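Local coordinates for cutm, flavoprotein of carbon monoxide dehydrogenase (Hydrogenophaga pseudoflava, PDB 1FFV), which binds FAD as the flavoprotein subunit of carbon monoxide dehydrogenase and probably passes electrons from CO oxidation on to an external acceptor, at residues V77-I82 and V106-T111; A95-L100 and W181-L186. All blocks are in the same frame, centred on the assembly; numbering follows the deposited sequence.

Contact 1 of 2, residues V77-I82 and V106-T111; sequences VENDLI and VRNRGT. With FAD (flavin-adenine dinucleotide), chain J.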
loop_
_atom_site.group_PDB
_atom_site.type_symbol
_atom_site.label_atom_id
_atom_site.label_comp_id
_atom_site.label_asym_id
_atom_site.label_seq_id
_atom_site.Cartn_x
_atom_site.Cartn_y
_atom_site.Cartn_z
ATOM N N VAL C 77 42.094 -18.432 6.755
ATOM C CA VAL C 77 40.733 -18.907 6.598
ATOM C C VAL C 77 40.732 -20.344 6.031
ATOM O O VAL C 77 41.631 -20.711 5.263
ATOM C CB VAL C 77 39.973 -17.869 5.723
ATOM C CG1 VAL C 77 39.262 -18.512 4.556
ATOM C CG2 VAL C 77 39.050 -17.039 6.596
ATOM N N GLU C 78 39.748 -21.155 6.428
ATOM C CA GLU C 78 39.667 -22.550 5.977
ATOM C C GLU C 78 39.836 -22.778 4.466
ATOM O O GLU C 78 40.563 -23.688 4.059
ATOM C CB GLU C 78 38.377 -23.216 6.469
ATOM C CG GLU C 78 38.206 -23.288 7.999
ATOM C CD GLU C 78 39.193 -24.238 8.692
ATOM O OE1 GLU C 78 39.255 -24.225 9.939
ATOM O OE2 GLU C 78 39.900 -25.010 8.002
ATOM N N ASN C 79 39.184 -21.957 3.641
ATOM C CA ASN C 79 39.289 -22.090 2.184
ATOM C C ASN C 79 40.682 -21.751 1.636
ATOM O O ASN C 79 41.087 -22.258 0.590
ATOM C CB ASN C 79 38.228 -21.245 1.473
ATOM C CG ASN C 79 36.850 -21.886 1.500
ATOM O OD1 ASN C 79 35.848 -21.169 1.503
ATOM N ND2 ASN C 79 36.786 -23.213 1.505
ATOM N N ASP C 80 41.404 -20.878 2.335
ATOM C CA ASP C 80 42.751 -20.502 1.922
ATOM C C ASP C 80 43.715 -21.634 2.240
ATOM O O ASP C 80 44.798 -21.733 1.664
ATOM C CB ASP C 80 43.183 -19.213 2.617
ATOM C CG ASP C 80 42.608 -17.981 1.956
ATOM O OD1 ASP C 80 41.551 -18.085 1.305
ATOM O OD2 ASP C 80 43.228 -16.905 2.058
ATOM N N LEU C 81 43.296 -22.485 3.168
ATOM C CA LEU C 81 44.064 -23.643 3.576
ATOM C C LEU C 81 43.919 -24.669 2.450
ATOM O O LEU C 81 44.880 -25.335 2.066
ATOM C CB LEU C 81 43.463 -24.196 4.864
ATOM C CG LEU C 81 44.397 -24.726 5.938
ATOM C CD1 LEU C 81 45.331 -23.619 6.405
ATOM C CD2 LEU C 81 43.566 -25.266 7.088
ATOM N N ILE C 82 42.705 -24.754 1.909
ATOM C CA ILE C 82 42.377 -25.672 0.825
ATOM C C ILE C 82 43.014 -25.262 -0.498
ATOM O O ILE C 82 43.473 -26.110 -1.263
ATOM C CB ILE C 82 40.844 -25.745 0.611
ATOM C CG1 ILE C 82 40.160 -26.316 1.851
ATOM C CG2 ILE C 82 40.504 -26.581 -0.619
ATOM C CD1 ILE C 82 38.646 -26.270 1.769
ATOM N N VAL C 106 31.036 -20.648 5.695
ATOM C CA VAL C 106 31.706 -20.739 6.982
ATOM C C VAL C 106 33.215 -20.765 6.769
ATOM O O VAL C 106 33.959 -20.081 7.467
ATOM C CB VAL C 106 31.247 -21.993 7.762
ATOM C CG1 VAL C 106 31.967 -22.085 9.116
ATOM C CG2 VAL C 106 29.737 -21.944 7.975
ATOM N N ARG C 107 33.660 -21.498 5.755
ATOM C CA ARG C 107 35.083 -21.596 5.466
ATOM C C ARG C 107 35.745 -20.322 4.956
ATOM O O ARG C 107 36.961 -20.277 4.825
ATOM C CB ARG C 107 35.359 -22.758 4.520
ATOM C CG ARG C 107 35.210 -24.110 5.189
ATOM C CD ARG C 107 35.860 -25.197 4.360
ATOM N NE ARG C 107 35.298 -25.234 3.019
ATOM C CZ ARG C 107 34.245 -25.959 2.679
ATOM N NH1 ARG C 107 33.643 -26.719 3.582
ATOM N NH2 ARG C 107 33.779 -25.896 1.445
ATOM N N ASN C 108 34.951 -19.307 4.624
ATOM C CA ASN C 108 35.491 -18.026 4.166
ATOM C C ASN C 108 35.772 -17.117 5.368
ATOM O O ASN C 108 36.338 -16.035 5.210
ATOM C CB ASN C 108 34.504 -17.309 3.237
ATOM C CG ASN C 108 34.555 -17.812 1.800
ATOM O OD1 ASN C 108 33.541 -17.742 1.085
ATOM N ND2 ASN C 108 35.717 -18.284 1.361
ATOM N N ARG C 109 35.357 -17.542 6.560
ATOM C CA ARG C 109 35.552 -16.747 7.773
ATOM C C ARG C 109 36.253 -17.529 8.889
ATOM O O ARG C 109 37.163 -17.018 9.539
ATOM C CB ARG C 109 34.210 -16.216 8.285
ATOM C CG ARG C 109 33.485 -15.256 7.334
ATOM C CD ARG C 109 34.272 -13.975 7.061
ATOM N NE ARG C 109 34.616 -13.269 8.298
ATOM C CZ ARG C 109 35.489 -12.265 8.387
ATOM N NH1 ARG C 109 36.124 -11.821 7.309
ATOM N NH2 ARG C 109 35.757 -11.731 9.572
ATOM N N GLY C 110 35.824 -18.768 9.102
ATOM C CA GLY C 110 36.428 -19.592 10.126
ATOM C C GLY C 110 37.907 -19.765 9.859
ATOM O O GLY C 110 38.319 -20.032 8.717
ATOM N N THR C 111 38.706 -19.598 10.911
ATOM C CA THR C 111 40.156 -19.729 10.803
ATOM C C THR C 111 40.680 -20.990 11.483
ATOM O O THR C 111 40.059 -21.513 12.408
ATOM C CB THR C 111 40.881 -18.513 11.414
ATOM O OG1 THR C 111 40.678 -18.498 12.828
ATOM C CG2 THR C 111 40.345 -17.216 10.825
HETATM P PA FAD J . 35.892 -17.601 16.688
HETATM O O1A FAD J . 36.329 -16.233 17.012
HETATM O O2A FAD J . 34.580 -17.840 16.442
HETATM O O5B FAD J . 36.296 -18.366 17.905
HETATM C C5B FAD J . 37.635 -18.342 18.356
HETATM C C4B FAD J . 37.647 -18.812 19.804
HETATM O O4B FAD J . 39.069 -18.994 20.083
HETATM C C3B FAD J . 37.280 -17.788 20.845
HETATM O O3B FAD J . 37.176 -18.250 22.143
HETATM C C2B FAD J . 38.361 -16.767 20.564
HETATM O O2B FAD J . 38.416 -15.818 21.575
HETATM C C1B FAD J . 39.574 -17.640 20.492
HETATM N N9A FAD J . 40.535 -17.338 19.446
HETATM C C8A FAD J . 40.296 -17.203 18.102
HETATM N N7A FAD J . 41.397 -16.929 17.407
HETATM C C5A FAD J . 42.395 -16.877 18.347
HETATM C C6A FAD J . 43.825 -16.632 18.226
HETATM N N6A FAD J . 44.440 -16.386 17.101
HETATM N N1A FAD J . 44.502 -16.665 19.410
HETATM C C2A FAD J . 43.905 -16.918 20.597
HETATM N N3A FAD J . 42.612 -17.158 20.801
HETATM C C4A FAD J . 41.891 -17.134 19.642
HETATM N N1 FAD J . 34.406 -26.698 12.776
HETATM C C2 FAD J . 34.944 -27.884 12.532
HETATM O O2 FAD J . 36.046 -28.146 12.886
HETATM N N3 FAD J . 34.253 -28.910 11.843
HETATM C C4 FAD J . 32.976 -28.728 11.387
HETATM O O4 FAD J . 32.417 -29.630 10.797
HETATM C C4X FAD J . 32.366 -27.435 11.650
HETATM N N5 FAD J . 31.120 -27.200 11.230
HETATM C C5X FAD J . 30.593 -25.976 11.498
HETATM C C6 FAD J . 29.290 -25.746 11.055
HETATM C C7 FAD J . 28.668 -24.558 11.270
HETATM C C7M FAD J . 27.256 -24.341 10.781
HETATM C C8 FAD J . 29.353 -23.498 11.963
HETATM C C8M FAD J . 28.684 -22.168 12.217
HETATM C C9 FAD J . 30.665 -23.708 12.412
HETATM C C9A FAD J . 31.280 -24.932 12.182
HETATM N N10 FAD J . 32.608 -25.214 12.614
HETATM C C10 FAD J . 33.147 -26.423 12.363
HETATM C "C1'" FAD J . 33.388 -24.141 13.315
HETATM C "C2'" FAD J . 34.464 -23.194 12.606
HETATM O "O2'" FAD J . 34.979 -24.380 12.063
HETATM C "C3'" FAD J . 34.634 -22.644 14.009
HETATM O "O3'" FAD J . 34.344 -21.638 13.012
HETATM C "C4'" FAD J . 35.752 -21.678 14.335
HETATM O "O4'" FAD J . 35.690 -22.822 15.247
HETATM C "C5'" FAD J . 35.989 -20.963 15.671
HETATM O "O5'" FAD J . 37.016 -20.363 14.584
HETATM P P FAD J . 36.833 -18.875 14.278
HETATM O O1P FAD J . 38.019 -18.542 13.343
HETATM O O2P FAD J . 35.604 -18.562 13.724
HETATM O O3P FAD J . 36.882 -18.151 15.559
HETATM O O HOH W 1 37.384 -22.573 11.202
#
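Glu78 and Asn79, in the first turn of helix 78-83, hang by their backbone N-H groups from the loop 106-111. Glu78 N donates to Gly110 O at 2.9 Å, and Asn79 N to Arg107 O at 3.0 Å. Val77, at the N-cap position, forms a single beta bridge with Thr111 and lays its methyls against the loop's carbonyls, CG2 lying 3.2 Å from Asn108 O. Arg107 CG packs against Glu78 CB at 3.5 Å, and further out Ile82 CD1 touches Arg107 NE at 3.7 Å, the two side chains crossing at about a right angle. The loop belongs to the FAD-binding domain of the molybdopterin dehydrogenase family and leads straight into helix 112-117. There Thr111 grips one phosphate oxygen twice: its N and its OG1 each lie 2.7 Å from FAD O1P. The hydroxyl is swung between the backbone N and the carbonyl carbon (chi1 67°), which lets it meet the phosphate; the same OG1 caps helix 112-117 at Gly114 N, with Thr111 in the N-cap position. A side chain at Gly110 would probably be crowded by the ribityl chain. The Glu78 chain bends at chi2 (-68°), and OE1 reaches the cofactor only through a water, which donates to Glu78 OE1 at 2.8 Å and to Thr111 O and is also hydrogen-bonded to the ribityl FAD O2'. The second oxygen, OE2, is bonded to His125, while Ile101 O takes a hydrogen bond from Arg107 NH1.

Contact 2 of 2, residues A95-L100 and W181-L186; sequences AEAAKL and WAYEKL. With FAD (flavin-adenine dinucleotide), chain J.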
loop_
_atom_site.group_PDB
_atom_site.type_symbol
_atom_site.label_atom_id
_atom_site.label_comp_id
_atom_site.label_asym_id
_atom_site.label_seq_id
_atom_site.Cartn_x
_atom_site.Cartn_y
_atom_site.Cartn_z
ATOM N N ALA C 95 44.893 -29.725 3.608
ATOM C CA ALA C 95 44.157 -29.192 2.469
ATOM C C ALA C 95 42.901 -30.010 2.162
ATOM O O ALA C 95 41.833 -29.452 1.913
ATOM C CB ALA C 95 45.064 -29.125 1.246
ATOM N N GLU C 96 43.023 -31.329 2.208
ATOM C CA GLU C 96 41.889 -32.200 1.920
ATOM C C GLU C 96 40.893 -32.293 3.065
ATOM O O GLU C 96 39.687 -32.292 2.841
ATOM C CB GLU C 96 42.376 -33.599 1.532
ATOM C CG GLU C 96 42.933 -33.684 0.120
ATOM C CD GLU C 96 41.885 -33.349 -0.939
ATOM O OE1 GLU C 96 40.888 -34.106 -1.071
ATOM O OE2 GLU C 96 42.067 -32.327 -1.640
ATOM N N ALA C 97 41.408 -32.370 4.285
ATOM C CA ALA C 97 40.583 -32.475 5.478
ATOM C C ALA C 97 39.775 -31.212 5.731
ATOM O O ALA C 97 38.671 -31.275 6.273
ATOM C CB ALA C 97 41.447 -32.795 6.685
ATOM N N ALA C 98 40.327 -30.063 5.351
ATOM C CA ALA C 98 39.631 -28.797 5.546
ATOM C C ALA C 98 38.339 -28.767 4.733
ATOM O O ALA C 98 37.394 -28.064 5.091
ATOM C CB ALA C 98 40.531 -27.626 5.170
ATOM N N LYS C 99 38.297 -29.549 3.656
ATOM C CA LYS C 99 37.116 -29.624 2.795
ATOM C C LYS C 99 35.935 -30.228 3.539
ATOM O O LYS C 99 34.786 -30.025 3.160
ATOM C CB LYS C 99 37.392 -30.470 1.549
ATOM C CG LYS C 99 38.348 -29.850 0.546
ATOM C CD LYS C 99 38.474 -30.755 -0.670
ATOM C CE LYS C 99 39.520 -30.253 -1.654
ATOM N NZ LYS C 99 39.544 -31.116 -2.881
ATOM N N LEU C 100 36.235 -30.987 4.586
ATOM C CA LEU C 100 35.215 -31.637 5.396
ATOM C C LEU C 100 34.730 -30.747 6.538
ATOM O O LEU C 100 33.907 -31.173 7.352
ATOM C CB LEU C 100 35.769 -32.947 5.969
ATOM C CG LEU C 100 36.354 -33.932 4.953
ATOM C CD1 LEU C 100 36.991 -35.112 5.669
ATOM C CD2 LEU C 100 35.260 -34.389 3.978
ATOM N N TRP C 181 48.635 -40.449 4.554
ATOM C CA TRP C 181 47.760 -39.708 5.458
ATOM C C TRP C 181 46.285 -39.998 5.215
ATOM O O TRP C 181 45.916 -40.611 4.210
ATOM C CB TRP C 181 48.007 -38.209 5.278
ATOM C CG TRP C 181 48.011 -37.809 3.828
ATOM C CD1 TRP C 181 49.075 -37.857 2.963
ATOM C CD2 TRP C 181 46.889 -37.374 3.057
ATOM N NE1 TRP C 181 48.678 -37.488 1.701
ATOM C CE2 TRP C 181 47.340 -37.184 1.730
ATOM C CE3 TRP C 181 45.543 -37.131 3.356
ATOM C CZ2 TRP C 181 46.487 -36.762 0.698
ATOM C CZ3 TRP C 181 44.695 -36.712 2.332
ATOM C CH2 TRP C 181 45.173 -36.532 1.017
ATOM N N ALA C 182 45.443 -39.513 6.122
ATOM C CA ALA C 182 44.007 -39.698 5.995
ATOM C C ALA C 182 43.227 -39.060 7.129
ATOM O O ALA C 182 43.742 -38.880 8.231
ATOM C CB ALA C 182 43.670 -41.191 5.922
ATOM N N TYR C 183 42.000 -38.656 6.817
ATOM C CA TYR C 183 41.082 -38.104 7.805
ATOM C C TYR C 183 39.712 -38.678 7.486
ATOM O O TYR C 183 39.075 -38.281 6.510
ATOM C CB TYR C 183 41.001 -36.579 7.777
ATOM C CG TYR C 183 40.240 -36.051 8.974
ATOM C CD1 TYR C 183 40.595 -36.451 10.266
ATOM C CD2 TYR C 183 39.140 -35.198 8.826
ATOM C CE1 TYR C 183 39.880 -36.026 11.382
ATOM C CE2 TYR C 183 38.411 -34.762 9.950
ATOM C CZ TYR C 183 38.795 -35.186 11.222
ATOM O OH TYR C 183 38.111 -34.788 12.347
ATOM N N GLU C 184 39.306 -39.679 8.255
ATOM C CA GLU C 184 38.003 -40.306 8.059
ATOM C C GLU C 184 37.034 -39.666 9.037
ATOM O O GLU C 184 37.226 -39.755 10.250
ATOM C CB GLU C 184 38.083 -41.814 8.308
ATOM C CG GLU C 184 38.941 -42.580 7.307
ATOM C CD GLU C 184 38.366 -42.590 5.898
ATOM O OE1 GLU C 184 37.143 -42.805 5.732
ATOM O OE2 GLU C 184 39.150 -42.386 4.946
ATOM N N LYS C 185 36.004 -39.013 8.505
ATOM C CA LYS C 185 35.008 -38.347 9.338
ATOM C C LYS C 185 33.571 -38.838 9.098
ATOM O O LYS C 185 33.013 -38.675 8.006
ATOM C CB LYS C 185 35.110 -36.828 9.134
ATOM C CG LYS C 185 34.033 -35.991 9.802
ATOM C CD LYS C 185 34.231 -34.520 9.441
ATOM C CE LYS C 185 33.195 -33.611 10.096
ATOM N NZ LYS C 185 33.467 -32.179 9.810
ATOM N N LEU C 186 32.988 -39.448 10.129
ATOM C CA LEU C 186 31.618 -39.953 10.082
ATOM C C LEU C 186 30.735 -38.770 10.486
ATOM O O LEU C 186 30.872 -38.245 11.589
ATOM C CB LEU C 186 31.454 -41.088 11.094
ATOM C CG LEU C 186 30.399 -42.178 10.894
ATOM C CD1 LEU C 186 29.986 -42.667 12.261
ATOM C CD2 LEU C 186 29.181 -41.677 10.147
HETATM P PA FAD J . 35.892 -17.601 16.688
HETATM O O1A FAD J . 36.329 -16.233 17.012
HETATM O O2A FAD J . 34.580 -17.840 16.442
HETATM O O5B FAD J . 36.296 -18.366 17.905
HETATM C C5B FAD J . 37.635 -18.342 18.356
HETATM C C4B FAD J . 37.647 -18.812 19.804
HETATM O O4B FAD J . 39.069 -18.994 20.083
HETATM C C3B FAD J . 37.280 -17.788 20.845
HETATM O O3B FAD J . 37.176 -18.250 22.143
HETATM C C2B FAD J . 38.361 -16.767 20.564
HETATM O O2B FAD J . 38.416 -15.818 21.575
HETATM C C1B FAD J . 39.574 -17.640 20.492
HETATM N N9A FAD J . 40.535 -17.338 19.446
HETATM C C8A FAD J . 40.296 -17.203 18.102
HETATM N N7A FAD J . 41.397 -16.929 17.407
HETATM C C5A FAD J . 42.395 -16.877 18.347
HETATM C C6A FAD J . 43.825 -16.632 18.226
HETATM N N6A FAD J . 44.440 -16.386 17.101
HETATM N N1A FAD J . 44.502 -16.665 19.410
HETATM C C2A FAD J . 43.905 -16.918 20.597
HETATM N N3A FAD J . 42.612 -17.158 20.801
HETATM C C4A FAD J . 41.891 -17.134 19.642
HETATM N N1 FAD J . 34.406 -26.698 12.776
HETATM C C2 FAD J . 34.944 -27.884 12.532
HETATM O O2 FAD J . 36.046 -28.146 12.886
HETATM N N3 FAD J . 34.253 -28.910 11.843
HETATM C C4 FAD J . 32.976 -28.728 11.387
HETATM O O4 FAD J . 32.417 -29.630 10.797
HETATM C C4X FAD J . 32.366 -27.435 11.650
HETATM N N5 FAD J . 31.120 -27.200 11.230
HETATM C C5X FAD J . 30.593 -25.976 11.498
HETATM C C6 FAD J . 29.290 -25.746 11.055
HETATM C C7 FAD J . 28.668 -24.558 11.270
HETATM C C7M FAD J . 27.256 -24.341 10.781
HETATM C C8 FAD J . 29.353 -23.498 11.963
HETATM C C8M FAD J . 28.684 -22.168 12.217
HETATM C C9 FAD J . 30.665 -23.708 12.412
HETATM C C9A FAD J . 31.280 -24.932 12.182
HETATM N N10 FAD J . 32.608 -25.214 12.614
HETATM C C10 FAD J . 33.147 -26.423 12.363
HETATM C "C1'" FAD J . 33.388 -24.141 13.315
HETATM C "C2'" FAD J . 34.464 -23.194 12.606
HETATM O "O2'" FAD J . 34.979 -24.380 12.063
HETATM C "C3'" FAD J . 34.634 -22.644 14.009
HETATM O "O3'" FAD J . 34.344 -21.638 13.012
HETATM C "C4'" FAD J . 35.752 -21.678 14.335
HETATM O "O4'" FAD J . 35.690 -22.822 15.247
HETATM C "C5'" FAD J . 35.989 -20.963 15.671
HETATM O "O5'" FAD J . 37.016 -20.363 14.584
HETATM P P FAD J . 36.833 -18.875 14.278
HETATM O O1P FAD J . 38.019 -18.542 13.343
HETATM O O2P FAD J . 35.604 -18.562 13.724
HETATM O O3P FAD J . 36.882 -18.151 15.559
#
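Leu100, Tyr183 and Lys185 make up the heart of this contact, in which residues 95-100, on helix 92-97 and just after it, lie over one face of strand 180-186. Leu100 CD1 comes within 3.8 Å of Tyr183 CD2, the two side chains sliding past each other in opposite directions, and Ala97 CB meets the same ring carbon at 4.0 Å. The phenol oxygen is hydrogen-bonded to Asp124 and Thr217. Strand 180-186 is an outermost strand of the four-stranded antiparallel sheet in the CO dehydrogenase flavoprotein C-terminal domain, so the contact joins that domain to the FAD-binding domain. Lys185, stretched out from its first torsion onward (chi1 173°), passes Leu100 CB with its CD and delivers NZ to Leu100 O at 2.7 Å, the donor tilted 32° from the carbonyl plane. The same NZ donates to FAD O4 at 2.9 Å and forms a salt bridge with Asp124. A methionine in its place would probably leave the flavin carbonyl and Leu100 O without this donor and Asp124 without its cationic mate. Toward the start of the strand, Trp181 CH2 packs at 3.7 Å on Glu96 CG, whose carboxylate turns aside to a salt bridge with Lys99.

In the fold
From the N terminus, the chain passes through strands 63-66 and 69-73 before entering helix 78-83. Contact 1 closes a short, mostly helical loop of 23 residues when 106-111 returns to that helix. Helix 92-97 lies within this loop, and 95-100, which includes part of it, is held by contact 2 to strand 180-186, 80 residues further on. The two loops therefore cross. Between them the contacts tie helix 78-83, the FAD-binding loop and helix 92-97 to the C-terminal sheet. They also touch directly, Ile82 and Arg107 packing against 95-100, and both reach FAD, contact 1 chiefly at the phosphate and, through a water, the ribityl chain, contact 2 at the flavin carbonyl O4.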